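Local structure of tartronic semialdehyde reductase (Salmonella typhimurium, 1YB4) at residues P17-L22 / D39-L44; L237-L242 / T261-F266. The protein catalyses the NAD(P)H-dependent reduction of tartronate semialdehyde (2-hydroxy-3-oxopropanoate) to (R)-glycerate and belongs to the 3-hydroxyisobutyrate dehydrogenase-related family. One frame throughout, in Å; residues are numbered along the deposited sequence.

Interaction 1. Residues P17-L22 / D39-L44; sequences PMAINL and DELLSL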
loop_
_atom_site.group_PDB
_atom_site.type_symbol
_atom_site.label_atom_id
_atom_site.label_comp_id
_atom_site.label_asym_id
_atom_site.label_seq_id
_atom_site.Cartn_x
_atom_site.Cartn_y
_atom_site.Cartn_z
ATOM N N PRO A 17 -31.044 8.709 -22.056
ATOM C CA PRO A 17 -31.364 10.123 -21.863
ATOM C C PRO A 17 -30.544 11.030 -22.764
ATOM O O PRO A 17 -30.925 12.169 -23.007
ATOM C CB PRO A 17 -31.074 10.350 -20.376
ATOM C CG PRO A 17 -29.971 9.419 -20.111
ATOM C CD PRO A 17 -30.395 8.157 -20.858
HETATM N N MSE A 18 -29.415 10.526 -23.252
HETATM C CA MSE A 18 -28.570 11.320 -24.137
HETATM C C MSE A 18 -29.240 11.405 -25.500
HETATM O O MSE A 18 -29.336 12.495 -26.090
HETATM C CB MSE A 18 -27.178 10.695 -24.248
HETATM C CG MSE A 18 -26.349 10.913 -22.976
HETATM SE SE MSE A 18 -24.789 9.788 -22.766
HETATM C CE MSE A 18 -23.525 10.839 -23.813
ATOM N N ALA A 19 -29.719 10.257 -25.982
ATOM C CA ALA A 19 -30.409 10.191 -27.261
ATOM C C ALA A 19 -31.645 11.091 -27.163
ATOM O O ALA A 19 -31.925 11.890 -28.073
ATOM C CB ALA A 19 -30.815 8.738 -27.575
ATOM N N ILE A 20 -32.368 10.968 -26.049
ATOM C CA ILE A 20 -33.563 11.776 -25.816
ATOM C C ILE A 20 -33.248 13.274 -25.899
ATOM O O ILE A 20 -34.057 14.051 -26.384
ATOM C CB ILE A 20 -34.198 11.469 -24.446
ATOM C CG1 ILE A 20 -34.726 10.037 -24.437
ATOM C CG2 ILE A 20 -35.322 12.452 -24.157
ATOM C CD1 ILE A 20 -35.593 9.699 -23.230
ATOM N N ASN A 21 -32.078 13.688 -25.429
ATOM C CA ASN A 21 -31.725 15.099 -25.511
ATOM C C ASN A 21 -31.420 15.536 -26.947
ATOM O O ASN A 21 -31.735 16.658 -27.328
ATOM C CB ASN A 21 -30.520 15.419 -24.622
ATOM C CG ASN A 21 -30.921 16.081 -23.331
ATOM O OD1 ASN A 21 -31.583 15.479 -22.491
ATOM N ND2 ASN A 21 -30.529 17.340 -23.167
ATOM N N LEU A 22 -30.791 14.666 -27.734
ATOM C CA LEU A 22 -30.475 15.001 -29.122
ATOM C C LEU A 22 -31.768 15.056 -29.950
ATOM O O LEU A 22 -31.948 15.943 -30.796
ATOM C CB LEU A 22 -29.527 13.960 -29.720
ATOM C CG LEU A 22 -28.087 13.940 -29.198
ATOM C CD1 LEU A 22 -27.371 12.767 -29.804
ATOM C CD2 LEU A 22 -27.369 15.238 -29.561
ATOM N N ASP A 39 -40.002 4.624 -24.731
ATOM C CA ASP A 39 -41.041 5.218 -25.563
ATOM C C ASP A 39 -40.732 6.684 -25.895
ATOM O O ASP A 39 -40.845 7.106 -27.050
ATOM C CB ASP A 39 -42.386 5.150 -24.841
ATOM C CG ASP A 39 -42.991 6.531 -24.618
ATOM O OD1 ASP A 39 -43.614 7.072 -25.562
ATOM O OD2 ASP A 39 -42.821 7.083 -23.505
ATOM N N GLU A 40 -40.341 7.450 -24.875
ATOM C CA GLU A 40 -40.053 8.871 -25.028
ATOM C C GLU A 40 -39.267 9.249 -26.278
ATOM O O GLU A 40 -39.647 10.195 -26.972
ATOM C CB GLU A 40 -39.337 9.410 -23.787
ATOM C CG GLU A 40 -39.229 10.931 -23.773
ATOM C CD GLU A 40 -38.789 11.484 -22.431
ATOM O OE1 GLU A 40 -38.671 12.723 -22.307
ATOM O OE2 GLU A 40 -38.561 10.678 -21.500
ATOM N N LEU A 41 -38.183 8.532 -26.573
ATOM C CA LEU A 41 -37.405 8.864 -27.763
ATOM C C LEU A 41 -38.014 8.244 -29.014
ATOM O O LEU A 41 -37.781 8.722 -30.124
ATOM C CB LEU A 41 -35.928 8.450 -27.632
ATOM C CG LEU A 41 -35.490 6.990 -27.728
ATOM C CD1 LEU A 41 -33.983 6.918 -27.961
ATOM C CD2 LEU A 41 -35.871 6.259 -26.460
ATOM N N LEU A 42 -38.791 7.180 -28.855
ATOM C CA LEU A 42 -39.419 6.597 -30.027
ATOM C C LEU A 42 -40.422 7.634 -30.515
ATOM O O LEU A 42 -40.392 8.037 -31.678
ATOM C CB LEU A 42 -40.126 5.279 -29.690
ATOM C CG LEU A 42 -39.241 4.029 -29.763
ATOM C CD1 LEU A 42 -40.030 2.798 -29.359
ATOM C CD2 LEU A 42 -38.701 3.868 -31.181
ATOM N N SER A 43 -41.279 8.093 -29.609
ATOM C CA SER A 43 -42.293 9.087 -29.941
ATOM C C SER A 43 -41.708 10.493 -29.983
ATOM O O SER A 43 -42.358 11.451 -29.563
ATOM C CB SER A 43 -43.419 9.062 -28.906
ATOM O OG SER A 43 -43.006 9.697 -27.702
ATOM N N LEU A 44 -40.484 10.616 -30.486
ATOM C CA LEU A 44 -39.819 11.911 -30.560
ATOM C C LEU A 44 -39.052 11.990 -31.870
ATOM O O LEU A 44 -38.387 12.989 -32.148
ATOM C CB LEU A 44 -38.870 12.082 -29.363
ATOM C CG LEU A 44 -38.370 13.468 -28.930
ATOM C CD1 LEU A 44 -39.535 14.388 -28.655
ATOM C CD2 LEU A 44 -37.522 13.336 -27.674
#

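Interaction 2. Residues L237-L242 / T261-F266; sequences LHQKDL and TCQELF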
loop_
_atom_site.group_PDB
_atom_site.type_symbol
_atom_site.label_atom_id
_atom_site.label_comp_id
_atom_site.label_asym_id
_atom_site.label_seq_id
_atom_site.Cartn_x
_atom_site.Cartn_y
_atom_site.Cartn_z
ATOM N N LEU A 237 -19.400 1.110 -9.794
ATOM C CA LEU A 237 -19.026 1.840 -10.993
ATOM C C LEU A 237 -17.582 2.358 -10.913
ATOM O O LEU A 237 -16.776 2.179 -11.841
ATOM C CB LEU A 237 -19.998 2.999 -11.191
ATOM C CG LEU A 237 -21.068 2.673 -12.222
ATOM C CD1 LEU A 237 -22.380 3.371 -11.867
ATOM C CD2 LEU A 237 -20.544 3.088 -13.610
ATOM N N HIS A 238 -17.256 3.010 -9.803
ATOM C CA HIS A 238 -15.909 3.515 -9.636
ATOM C C HIS A 238 -14.944 2.322 -9.611
ATOM O O HIS A 238 -13.747 2.477 -9.881
ATOM C CB HIS A 238 -15.790 4.350 -8.347
ATOM C CG HIS A 238 -14.775 5.444 -8.438
ATOM N ND1 HIS A 238 -14.787 6.544 -7.604
ATOM C CD2 HIS A 238 -13.720 5.614 -9.272
ATOM C CE1 HIS A 238 -13.784 7.344 -7.925
ATOM N NE2 HIS A 238 -13.122 6.802 -8.934
ATOM N N GLN A 239 -15.463 1.133 -9.298
ATOM C CA GLN A 239 -14.623 -0.073 -9.281
ATOM C C GLN A 239 -14.229 -0.424 -10.715
ATOM O O GLN A 239 -13.053 -0.629 -11.016
ATOM C CB GLN A 239 -15.361 -1.257 -8.643
ATOM C CG GLN A 239 -15.469 -1.201 -7.125
ATOM C CD GLN A 239 -14.855 -2.413 -6.440
ATOM O OE1 GLN A 239 -13.635 -2.560 -6.395
ATOM N NE2 GLN A 239 -15.702 -3.294 -5.913
ATOM N N LYS A 240 -15.227 -0.486 -11.591
ATOM C CA LYS A 240 -14.990 -0.788 -12.992
ATOM C C LYS A 240 -13.998 0.254 -13.545
ATOM O O LYS A 240 -13.070 -0.090 -14.284
ATOM C CB LYS A 240 -16.326 -0.767 -13.760
ATOM C CG LYS A 240 -16.269 -1.103 -15.270
ATOM C CD LYS A 240 -16.151 0.150 -16.169
ATOM C CE LYS A 240 -17.234 1.194 -15.845
ATOM N NZ LYS A 240 -17.165 2.428 -16.691
ATOM N N ASP A 241 -14.176 1.523 -13.174
ATOM C CA ASP A 241 -13.259 2.554 -13.651
ATOM C C ASP A 241 -11.826 2.351 -13.145
ATOM O O ASP A 241 -10.886 2.386 -13.939
ATOM C CB ASP A 241 -13.750 3.955 -13.263
ATOM C CG ASP A 241 -14.878 4.443 -14.150
ATOM O OD1 ASP A 241 -14.845 4.136 -15.365
ATOM O OD2 ASP A 241 -15.783 5.138 -13.636
ATOM N N LEU A 242 -11.650 2.143 -11.841
ATOM C CA LEU A 242 -10.305 1.939 -11.310
ATOM C C LEU A 242 -9.660 0.727 -11.956
ATOM O O LEU A 242 -8.447 0.603 -11.967
ATOM C CB LEU A 242 -10.320 1.775 -9.791
ATOM C CG LEU A 242 -10.676 3.045 -9.008
ATOM C CD1 LEU A 242 -10.370 2.807 -7.522
ATOM C CD2 LEU A 242 -9.884 4.248 -9.544
ATOM N N THR A 261 -4.394 0.429 -3.960
ATOM C CA THR A 261 -5.008 0.285 -2.644
ATOM C C THR A 261 -6.469 0.698 -2.662
ATOM O O THR A 261 -7.306 0.001 -2.114
ATOM C CB THR A 261 -4.310 1.144 -1.570
ATOM O OG1 THR A 261 -2.909 0.841 -1.539
ATOM C CG2 THR A 261 -4.918 0.861 -0.191
ATOM N N CYS A 262 -6.778 1.836 -3.277
ATOM C CA CYS A 262 -8.168 2.298 -3.332
ATOM C C CYS A 262 -9.098 1.236 -3.889
ATOM O O CYS A 262 -10.220 1.071 -3.408
ATOM C CB CYS A 262 -8.295 3.575 -4.164
ATOM S SG CYS A 262 -7.928 5.057 -3.203
ATOM N N GLN A 263 -8.625 0.500 -4.892
ATOM C CA GLN A 263 -9.443 -0.545 -5.502
ATOM C C GLN A 263 -9.698 -1.630 -4.459
ATOM O O GLN A 263 -10.799 -2.175 -4.369
ATOM C CB GLN A 263 -8.726 -1.144 -6.717
ATOM C CG GLN A 263 -9.512 -2.220 -7.476
ATOM C CD GLN A 263 -10.771 -1.670 -8.138
ATOM O OE1 GLN A 263 -11.641 -1.095 -7.477
ATOM N NE2 GLN A 263 -10.872 -1.848 -9.450
ATOM N N GLU A 264 -8.685 -1.934 -3.655
ATOM C CA GLU A 264 -8.831 -2.954 -2.621
ATOM C C GLU A 264 -9.777 -2.492 -1.514
ATOM O O GLU A 264 -10.537 -3.294 -0.967
ATOM C CB GLU A 264 -7.463 -3.314 -2.029
ATOM C CG GLU A 264 -6.519 -3.933 -3.030
ATOM C CD GLU A 264 -7.161 -5.075 -3.805
ATOM O OE1 GLU A 264 -7.579 -6.068 -3.172
ATOM O OE2 GLU A 264 -7.250 -4.978 -5.048
ATOM N N LEU A 265 -9.711 -1.207 -1.174
ATOM C CA LEU A 265 -10.592 -0.658 -0.146
ATOM C C LEU A 265 -12.053 -0.737 -0.646
ATOM O O LEU A 265 -12.978 -0.987 0.133
ATOM C CB LEU A 265 -10.196 0.787 0.177
ATOM C CG LEU A 265 -8.837 1.031 0.862
ATOM C CD1 LEU A 265 -8.586 2.521 0.972
ATOM C CD2 LEU A 265 -8.815 0.403 2.243
ATOM N N PHE A 266 -12.249 -0.534 -1.948
ATOM C CA PHE A 266 -13.591 -0.643 -2.528
ATOM C C PHE A 266 -14.052 -2.087 -2.407
ATOM O O PHE A 266 -15.247 -2.358 -2.328
ATOM C CB PHE A 266 -13.612 -0.236 -4.012
ATOM C CG PHE A 266 -13.716 1.256 -4.239
ATOM C CD1 PHE A 266 -14.405 2.064 -3.342
ATOM C CD2 PHE A 266 -13.142 1.844 -5.367
ATOM C CE1 PHE A 266 -14.518 3.422 -3.560
ATOM C CE2 PHE A 266 -13.248 3.214 -5.598
ATOM C CZ PHE A 266 -13.936 4.003 -4.693
#

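Interaction 1. Residues P17-L22 / D39-L44
Ile20 reaches from helix 15-24 toward the short helix 39-42 and the residues just after it, touching Glu40, Leu41 and Leu44 in the N-terminal, Rossmann-type NAD-binding domain. Helix 15-24 is the first helix of that fold: it follows strand 5-8 and a glycine-rich GxGxxG pattern, and the chain reaches helix 39-42 only after strand 28-31. The backbones come close, with Ile20 CA 5.2 Å from Leu41 CA. No hydrogen bond links the two segments; apolar side chains carry most of the contact, with oxygen atoms of Glu40 and the Ile20 backbone touched by methyls.

Ile20 has the largest buried surface, and its two branches do different work. CG1 stands anti to the carbonyl carbon (chi1 -66°) and lies 3.8 Å from Leu41 CB, the two side chains crossing at about a right angle. CG2, the other branch, faces Glu40 OE1 and, more loosely, Leu44 CD2 at 4.2 Å.

Glu40 is extended beyond CG, and CB, CG and the carboxylate all line Ile20, with OE2 3.6 Å from Ile20 CD1; OE1 forms a salt bridge with Arg24, four residues after Ile20 on the same helix.

Leu41 has CG between the backbone N and the carbonyl carbon (chi1 74°), and its CD1 rests 3.7 Å from Ala19 CB. Ala19 itself also packs on Phe8 of strand 5-8 and on Leu11, joining the contact to the sheet. At the far end, where the chain has left helix 39-42, Leu44 CD2 sits 3.8 Å from the backbone oxygen Ile20 O.

Interaction 2. Residues L237-L242 / T261-F266
Leu242 and Gln263 are the closest backbone pair (CA to CA 6.4 Å) where segments 237-242 and 261-266 run roughly antiparallel, their axes 10.0 Å apart at the closest and 150° between directions. These are neighbouring helices of the all-helical C-terminal domain of the hydroxyisobutyrate dehydrogenase family, and every residue that touches is buried.

Phe266 has the most surface covered by the contact; its CG stands anti to the carbonyl carbon (chi1 -83°), and the ring meets Leu242 and His238. Leu242 CD1 meets it at the edge, near the ring plane, 3.5 Å from CE2, with the two side chains crossing at about a right angle; the same methyl also reaches Cys262 CB. CE2 also lies over one face of the His238 imidazole, the two planes inclined at 41°, which makes neither a stack nor an edge-to-face pair.

That imidazole is held from outside the two segments: NE2 hydrogen-bonds to Gln176 O and ND1 to His279 ND1. The His238 side chain is about 8 Å from that of Lys172, the predicted active-site residue, which places this contact near the probable active site. The Gln239 side chain slides past Phe266 in the opposite direction, over its CB.

Helix 257-271 also faces other subunits: Glu264 OE1 accepts a hydrogen bond from Leu256 N of a second subunit.

One hydrogen bond crosses between the segments. Gln263 bends at chi2, and its amide NE2 donates almost straight to the main-chain oxygen Gln239 O, 2.9 Å away, with the acceptor nearly in the Gln263 amide plane; Leu242 CB lies 3.7 Å from the same NE2.

Following the chain from the N terminus, interaction 1 comes first: it closes a short loop of 16 residues that carries strand 28-31, and so ties helix 15-24 to helix 39-42 beside the side of the Rossmann-type sheet that ends in strand 28-31. Then follow the rest of that domain, the long helix 167-195 and helices 200-207 and 215-225, before interaction 2 brings helix 235-251 and helix 257-271 together across 18 mostly helical residues. The two loops are in series and neither nest nor cross. Their centres lie 32 Å apart on opposite sides of the chain's centre, with nearest atoms about 12 Å apart, one contact in each of the enzyme's two domains.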